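Tannase (Lactobacillus plantarum, PDB 3WA7) probably hydrolyses galloyl ester bonds in tannins, as an esterase of the alpha/beta-hydrolase fold. Local coordinates at residues 136-141 with 183-188; 297-302 with 443-448; 207-212 with 346-351. All coordinates share one frame; numbering follows the deposited sequence.

Contact 1: residues 136-141 with 183-188; sequences MKAAIR and PALTAL
Leu185 holds CG anti to its carbonyl carbon (chi1 -69°), which carries both methyls toward helix 131-145; Arg141 starts with much the same rotation (chi1 -65°) and then runs extended from CG to NE, laying its guanidinium across the end of the leucine. Leu185 CD1 sits over the centre of that flat group, 3.4 Å from Arg141 CZ, so the arginine offers a face to the methyl and keeps its N-H groups for charged partners. Arg141 NH2 forms a salt bridge with Asp195 and NH1 one with Glu182, and the two should fix the rotation of the plane. The second branch, Leu185 CD2, comes down on the helix itself, 3.9 Å from Ala138 CB. Lys137 brings only its base to the leucine, with CB 4.3 Å from Leu185 CD1; its amino group leads away to Ser175 O and to Asp195, which thus serves two cations. With an alanine for Arg141, Glu182 would probably lose this salt-bridge mate, Asp195 would keep Lys137 alone of these two cations, and a gap would open over Leu185 CD1. The segment axes pass 10.7 Å apart at a crossing angle of -63°, a wide spacing bridged mainly by Leu185. Val134 extends the contact along helix 131-145, which packs on the central alpha/beta-hydrolase sheet where selenomethionine Met136 and Ile140 touch Met71 of strand 69-72, and on Ala172 of helix 164-174.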
# COMPACT_ATOMS: atom_id res chain seq x y z
N MSE A 136 2.64 -8.55 -9.57
CA MSE A 136 2.13 -9.10 -8.32
C MSE A 136 1.19 -10.26 -8.64
O MSE A 136 1.22 -11.31 -7.98
CB MSE A 136 1.38 -8.03 -7.52
CG MSE A 136 1.02 -8.44 -6.10
SE MSE A 136 2.57 -8.71 -4.97
CE MSE A 136 2.60 -10.64 -4.93
N LYS A 137 0.35 -10.09 -9.66
CA LYS A 137 -0.59 -11.13 -10.05
C LYS A 137 0.13 -12.34 -10.64
O LYS A 137 -0.26 -13.48 -10.38
CB LYS A 137 -1.60 -10.58 -11.07
CG LYS A 137 -2.68 -9.69 -10.46
CD LYS A 137 -3.47 -8.94 -11.53
CE LYS A 137 -4.65 -8.18 -10.92
NZ LYS A 137 -5.68 -9.12 -10.38
N ALA A 138 1.17 -12.10 -11.43
CA ALA A 138 1.93 -13.20 -12.02
C ALA A 138 2.56 -14.03 -10.91
O ALA A 138 2.58 -15.26 -10.98
CB ALA A 138 3.02 -12.66 -12.94
N ALA A 139 3.07 -13.35 -9.88
CA ALA A 139 3.69 -14.05 -8.76
C ALA A 139 2.64 -14.88 -8.02
O ALA A 139 2.90 -16.01 -7.61
CB ALA A 139 4.34 -13.05 -7.81
N ILE A 140 1.45 -14.31 -7.83
CA ILE A 140 0.38 -15.02 -7.17
C ILE A 140 -0.02 -16.25 -8.00
O ILE A 140 -0.23 -17.33 -7.46
CB ILE A 140 -0.85 -14.12 -6.96
CG1 ILE A 140 -0.49 -12.99 -6.00
CG2 ILE A 140 -2.04 -14.94 -6.43
CD1 ILE A 140 -1.54 -11.89 -5.90
N ARG A 141 -0.12 -16.08 -9.32
CA ARG A 141 -0.48 -17.21 -10.17
C ARG A 141 0.57 -18.31 -10.08
O ARG A 141 0.24 -19.49 -10.09
CB ARG A 141 -0.65 -16.76 -11.63
CG ARG A 141 -1.81 -15.80 -11.80
CD ARG A 141 -2.19 -15.58 -13.25
NE ARG A 141 -3.42 -14.80 -13.31
CZ ARG A 141 -4.18 -14.66 -14.39
NH1 ARG A 141 -3.84 -15.25 -15.53
NH2 ARG A 141 -5.29 -13.94 -14.32
N PRO A 183 -4.44 -9.84 -20.95
CA PRO A 183 -3.52 -9.67 -22.08
C PRO A 183 -2.06 -9.55 -21.65
O PRO A 183 -1.18 -10.17 -22.25
CB PRO A 183 -4.05 -8.40 -22.75
CG PRO A 183 -5.52 -8.51 -22.53
CD PRO A 183 -5.59 -8.93 -21.07
N ALA A 184 -1.80 -8.75 -20.62
CA ALA A 184 -0.44 -8.55 -20.12
C ALA A 184 0.14 -9.85 -19.56
O ALA A 184 1.30 -10.18 -19.80
CB ALA A 184 -0.43 -7.46 -19.06
N LEU A 185 -0.67 -10.57 -18.79
CA LEU A 185 -0.22 -11.82 -18.19
C LEU A 185 0.04 -12.88 -19.26
O LEU A 185 0.95 -13.70 -19.11
CB LEU A 185 -1.26 -12.31 -17.18
CG LEU A 185 -1.34 -11.42 -15.93
CD1 LEU A 185 -2.61 -11.73 -15.14
CD2 LEU A 185 -0.10 -11.65 -15.07
N THR A 186 -0.74 -12.85 -20.33
CA THR A 186 -0.56 -13.80 -21.42
C THR A 186 0.76 -13.53 -22.13
O THR A 186 1.50 -14.46 -22.44
CB THR A 186 -1.72 -13.69 -22.44
OG1 THR A 186 -2.94 -14.10 -21.82
CG2 THR A 186 -1.44 -14.57 -23.66
N ALA A 187 1.05 -12.25 -22.36
CA ALA A 187 2.29 -11.86 -23.04
C ALA A 187 3.51 -12.31 -22.25
O ALA A 187 4.50 -12.77 -22.83
CB ALA A 187 2.32 -10.35 -23.23
N LEU A 188 3.45 -12.18 -20.93
CA LEU A 188 4.56 -12.57 -20.07
C LEU A 188 4.68 -14.08 -19.93
O LEU A 188 5.72 -14.59 -19.52
CB LEU A 188 4.38 -11.98 -18.67
CG LEU A 188 4.54 -10.48 -18.47
CD1 LEU A 188 4.20 -10.13 -17.02
CD2 LEU A 188 5.96 -10.06 -18.80

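Contact 2: residues 297-302 with 443-448; sequences RQLLIS and FALPWD. With SO4 (sulfate ion), chain B.
Leu299 and Phe443 meet at about a right angle, the leucine methyl CD2 coming to 3.5 Å from Phe443 CE2. Its approach to the ring is slanted, and the ring carbon CZ is the next nearest. Both residues hold CG anti to the backbone N (chi1 -168° for Leu299, 175° for Phe443), and this rotation brings the end of the phenylalanine nearer to the helix although its first bond does not aim there. Leu299 also leans on Leu445, with Leu299 CG 4.1 Å from Leu445 CB, the two side chains passing at a slant. The next residue, Leu300, turns its isobutyl group to the end of Leu445. The nominal 3.3 Å between Leu300 CD2 and Leu445 CD2 is doubtful, because Leu445 was modelled in two conformers.

At the start of the helical segment, Arg297 meets edge-on a sulfate probably taken from the crystallisation liquor. Its chain bends at chi3 (-53°) and presents one edge of the guanidinium to the ion: NE donates to O1 of the sulfate at 3.0 Å and NH2 to O3 at 2.7 Å, both bonds nearly straight. Arg293 and the backbone N atoms of Leu332 and Ser333 complete the grip, while Arg297 NH1 pairs with Asp294. Between residues 297-302 and 443-448 only apolar side chains meet, with no hydrogen bond, and they join helix 291-309 to the end of edge strand 440-444 and the loop after it; one residue further along the helix, Ser303 OG bonds to Leu445 O. Charge gathers at the sulfate, where several N-H donors would probably offset that of the anion.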
# COMPACT_ATOMS: atom_id res chain seq x y z
N ARG A 297 -12.26 13.59 12.23
CA ARG A 297 -11.98 14.17 13.55
C ARG A 297 -12.07 13.10 14.63
O ARG A 297 -11.20 12.99 15.50
CB ARG A 297 -12.97 15.30 13.86
CG ARG A 297 -12.70 16.00 15.19
CD ARG A 297 -13.80 16.99 15.58
NE ARG A 297 -14.09 17.96 14.52
CZ ARG A 297 -15.19 17.94 13.77
NH1 ARG A 297 -16.11 17.00 13.96
NH2 ARG A 297 -15.36 18.86 12.83
N GLN A 298 -13.14 12.32 14.58
CA GLN A 298 -13.37 11.27 15.56
C GLN A 298 -12.33 10.16 15.53
O GLN A 298 -11.98 9.59 16.57
CB GLN A 298 -14.79 10.71 15.37
CG GLN A 298 -15.84 11.73 15.81
CD GLN A 298 -17.17 11.59 15.10
OE1 GLN A 298 -18.06 12.42 15.29
NE2 GLN A 298 -17.31 10.57 14.27
N LEU A 299 -11.82 9.86 14.34
CA LEU A 299 -10.81 8.82 14.20
C LEU A 299 -9.52 9.30 14.86
O LEU A 299 -8.80 8.51 15.48
CB LEU A 299 -10.58 8.52 12.72
CG LEU A 299 -9.76 7.27 12.38
CD1 LEU A 299 -10.33 6.04 13.09
CD2 LEU A 299 -9.80 7.08 10.88
N LEU A 300 -9.23 10.59 14.74
CA LEU A 300 -8.03 11.14 15.36
C LEU A 300 -8.20 11.21 16.88
O LEU A 300 -7.24 11.05 17.63
CB LEU A 300 -7.71 12.51 14.77
CG LEU A 300 -7.03 12.40 13.40
CD1 LEU A 300 -7.14 13.71 12.63
CD2 LEU A 300 -5.57 12.01 13.60
N ILE A 301 -9.43 11.44 17.33
CA ILE A 301 -9.69 11.49 18.77
C ILE A 301 -9.48 10.08 19.32
O ILE A 301 -8.87 9.89 20.37
CB ILE A 301 -11.13 11.96 19.07
CG1 ILE A 301 -11.24 13.47 18.79
CG2 ILE A 301 -11.49 11.67 20.53
CD1 ILE A 301 -12.63 14.03 18.95
N SER A 302 -9.97 9.09 18.58
CA SER A 302 -9.83 7.70 18.99
C SER A 302 -8.35 7.29 19.01
O SER A 302 -7.92 6.55 19.89
CB SER A 302 -10.61 6.79 18.04
OG SER A 302 -10.49 5.43 18.43
N PHE A 443 -9.39 -1.74 10.70
CA PHE A 443 -8.77 -0.46 10.37
C PHE A 443 -8.38 0.38 11.58
O PHE A 443 -9.05 0.34 12.62
CB PHE A 443 -9.76 0.32 9.48
CG PHE A 443 -9.33 1.72 9.14
CD1 PHE A 443 -8.14 1.96 8.46
CD2 PHE A 443 -10.14 2.80 9.47
CE1 PHE A 443 -7.77 3.26 8.10
CE2 PHE A 443 -9.78 4.10 9.12
CZ PHE A 443 -8.59 4.33 8.43
N ALA A 444 -7.30 1.14 11.44
CA ALA A 444 -6.83 2.01 12.51
C ALA A 444 -5.87 3.08 12.02
O ALA A 444 -5.20 2.93 10.99
CB ALA A 444 -6.16 1.18 13.61
N LEU A 445 -5.82 4.18 12.76
CA LEU A 445 -4.95 5.31 12.47
C LEU A 445 -4.05 5.46 13.71
O LEU A 445 -4.26 6.35 14.52
CB LEU A 445 -5.76 6.60 12.30
CG LEU A 445 -5.08 7.84 11.73
CD1 LEU A 445 -5.00 7.74 10.22
CD2 LEU A 445 -5.89 9.07 12.13
N PRO A 446 -3.04 4.59 13.85
CA PRO A 446 -2.09 4.58 14.97
C PRO A 446 -1.48 5.94 15.32
O PRO A 446 -0.89 6.60 14.47
CB PRO A 446 -1.03 3.58 14.53
CG PRO A 446 -1.82 2.62 13.70
CD PRO A 446 -2.69 3.54 12.88
N TRP A 447 -1.61 6.33 16.59
CA TRP A 447 -1.11 7.61 17.07
C TRP A 447 0.37 7.88 16.83
O TRP A 447 1.24 7.04 17.09
CB TRP A 447 -1.39 7.75 18.58
CG TRP A 447 -0.88 9.04 19.15
CD1 TRP A 447 0.25 9.23 19.90
CD2 TRP A 447 -1.46 10.34 18.96
NE1 TRP A 447 0.40 10.57 20.19
CE2 TRP A 447 -0.63 11.27 19.63
CE3 TRP A 447 -2.59 10.80 18.29
CZ2 TRP A 447 -0.90 12.64 19.64
CZ3 TRP A 447 -2.87 12.17 18.30
CH2 TRP A 447 -2.02 13.07 18.97
N ASP A 448 0.65 9.09 16.34
CA ASP A 448 2.00 9.57 16.08
C ASP A 448 2.90 8.64 15.28
O ASP A 448 4.12 8.64 15.45
CB ASP A 448 2.66 9.93 17.42
CG ASP A 448 3.86 10.84 17.24
OD1 ASP A 448 3.89 11.62 16.27
OD2 ASP A 448 4.78 10.78 18.09
S SO4 B . -12.77 21.48 13.08
O1 SO4 B . -12.50 20.48 14.13
O2 SO4 B . -11.53 21.79 12.34
O3 SO4 B . -13.78 20.96 12.15
O4 SO4 B . -13.28 22.72 13.71

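Contact 3: residues 207-212 with 346-351; sequences HNLEHA and PAFDQL
The backbones come closest at Ala212 and Phe348, whose CA atoms lie 6.8 Å apart, where residues 207-212, running into helix 209-220, face a loop that makes an inverse gamma turn centred on Asp349. Phe348, with CG anti to its carbonyl carbon (chi1 -61°), lays one ring face under the methyl of Ala212 in a CH-pi contact: Ala212 CB is 3.6 Å from the centroid of the Phe348 ring and 17° off its normal, displaced toward CD1 and CE1. Leu209 CD2 adds a looser apolar contact, 4.4 Å from Phe348 CD2. Helix and loop both belong to the long insertion between strands 199-203 and 410-414 of the alpha/beta-hydrolase sheet, consistent with a lid region of this fold. A glycerol, probably from the crystallisation liquor, lies about 4 Å (nearest atoms) from the Phe348 side chain and may mark a pocket. The carboxylate of Asp213, next along the helix, accepts the N-H groups of both Phe348 and Asp349. His211 ND1 donates to Asn208 OD1 at 2.8 Å, with the acceptor close to the imidazole plane, and Asn395 also donates to that oxygen. Asp349 is gripped by His370, Phe371 N, Thr372 and Asn358.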
# COMPACT_ATOMS: atom_id res chain seq x y z
N HIS A 207 -3.17 5.07 -2.74
CA HIS A 207 -4.04 4.68 -3.84
C HIS A 207 -5.10 5.74 -4.13
O HIS A 207 -5.08 6.82 -3.54
CB HIS A 207 -4.73 3.36 -3.50
CG HIS A 207 -5.78 3.50 -2.44
ND1 HIS A 207 -5.49 3.79 -1.12
CD2 HIS A 207 -7.13 3.44 -2.52
CE1 HIS A 207 -6.61 3.90 -0.44
NE2 HIS A 207 -7.63 3.70 -1.26
N ASN A 208 -6.03 5.43 -5.03
CA ASN A 208 -7.09 6.36 -5.42
C ASN A 208 -6.40 7.66 -5.85
O ASN A 208 -6.82 8.77 -5.52
CB ASN A 208 -8.03 6.60 -4.22
CG ASN A 208 -9.33 7.26 -4.63
OD1 ASN A 208 -9.70 7.29 -5.80
ND2 ASN A 208 -10.06 7.80 -3.64
N LEU A 209 -5.33 7.48 -6.62
CA LEU A 209 -4.50 8.58 -7.09
C LEU A 209 -5.20 9.71 -7.84
O LEU A 209 -4.84 10.88 -7.66
CB LEU A 209 -3.35 8.02 -7.95
CG LEU A 209 -2.54 6.90 -7.28
CD1 LEU A 209 -1.49 6.39 -8.25
CD2 LEU A 209 -1.89 7.41 -5.99
N GLU A 210 -6.19 9.38 -8.66
CA GLU A 210 -6.89 10.39 -9.44
C GLU A 210 -7.80 11.28 -8.59
O GLU A 210 -8.38 12.24 -9.10
CB GLU A 210 -7.72 9.73 -10.56
CG GLU A 210 -8.92 8.94 -10.07
CD GLU A 210 -8.61 7.48 -9.82
OE1 GLU A 210 -7.50 7.18 -9.33
OE2 GLU A 210 -9.49 6.63 -10.09
N HIS A 211 -7.92 10.97 -7.30
CA HIS A 211 -8.75 11.77 -6.41
C HIS A 211 -7.95 12.21 -5.19
O HIS A 211 -8.48 12.89 -4.31
CB HIS A 211 -9.98 10.98 -5.95
CG HIS A 211 -10.83 10.49 -7.08
ND1 HIS A 211 -11.10 9.15 -7.28
CD2 HIS A 211 -11.47 11.15 -8.07
CE1 HIS A 211 -11.86 9.01 -8.35
NE2 HIS A 211 -12.10 10.21 -8.85
N ALA A 212 -6.68 11.82 -5.15
CA ALA A 212 -5.80 12.16 -4.03
C ALA A 212 -5.47 13.64 -3.92
O ALA A 212 -5.24 14.14 -2.82
CB ALA A 212 -4.50 11.35 -4.12
N PRO A 346 -0.47 20.64 -7.16
CA PRO A 346 -1.18 19.46 -6.65
C PRO A 346 -0.15 18.54 -6.00
O PRO A 346 1.01 18.52 -6.42
CB PRO A 346 -1.78 18.84 -7.92
CG PRO A 346 -1.92 20.01 -8.86
CD PRO A 346 -0.63 20.74 -8.63
N ALA A 347 -0.57 17.79 -4.99
CA ALA A 347 0.35 16.89 -4.29
C ALA A 347 0.75 15.65 -5.07
O ALA A 347 1.83 15.09 -4.85
CB ALA A 347 -0.25 16.48 -2.94
N PHE A 348 -0.12 15.21 -5.98
CA PHE A 348 0.16 14.00 -6.76
C PHE A 348 0.30 14.26 -8.26
O PHE A 348 1.29 13.85 -8.87
CB PHE A 348 -0.93 12.96 -6.50
CG PHE A 348 -1.00 12.52 -5.06
CD1 PHE A 348 -1.61 13.33 -4.10
CD2 PHE A 348 -0.40 11.33 -4.64
CE1 PHE A 348 -1.61 12.97 -2.75
CE2 PHE A 348 -0.39 10.96 -3.30
CZ PHE A 348 -1.00 11.79 -2.35
N ASP A 349 -0.69 14.91 -8.86
CA ASP A 349 -0.59 15.19 -10.29
C ASP A 349 0.03 16.57 -10.49
O ASP A 349 -0.67 17.56 -10.69
CB ASP A 349 -1.97 15.12 -10.95
CG ASP A 349 -1.88 15.03 -12.46
OD1 ASP A 349 -0.78 15.30 -13.01
OD2 ASP A 349 -2.89 14.70 -13.11
N GLN A 350 1.36 16.63 -10.42
CA GLN A 350 2.07 17.89 -10.59
C GLN A 350 1.87 18.46 -11.99
O GLN A 350 1.85 17.71 -12.97
CB GLN A 350 3.56 17.70 -10.29
CG GLN A 350 3.91 17.85 -8.83
CD GLN A 350 4.01 19.31 -8.42
OE1 GLN A 350 4.85 20.05 -8.92
NE2 GLN A 350 3.13 19.73 -7.51
N LEU A 351 1.71 19.77 -12.08
CA LEU A 351 1.49 20.41 -13.36
C LEU A 351 2.65 20.24 -14.32
O LEU A 351 2.46 20.28 -15.54
CB LEU A 351 1.19 21.90 -13.17
CG LEU A 351 0.02 22.23 -12.24
CD1 LEU A 351 -0.27 23.72 -12.28
CD2 LEU A 351 -1.22 21.44 -12.65

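Overall arrangement
From the N terminus, contact 1 comes first: it closes a loop of 41 residues between its segments, on helices 131-145 and 182-188, with strand 157-160 and helix 164-174 inside, and is complete before the other two open. Residues 207-212 then open contact 3 and 297-302 open contact 2; 346-351 close contact 3 and 443-448 close contact 2, so these two cross. Contact 3 ties two parts of the long insertion between strands 199-203 and 410-414; contact 2 joins another helix of it to the end of the last strand and the loop after it. Contacts 1 and 2 lie on opposite sides of the chain's centre, their centres about 37 Å apart; contacts 2 and 3 approach to about 9 Å between nearest atoms.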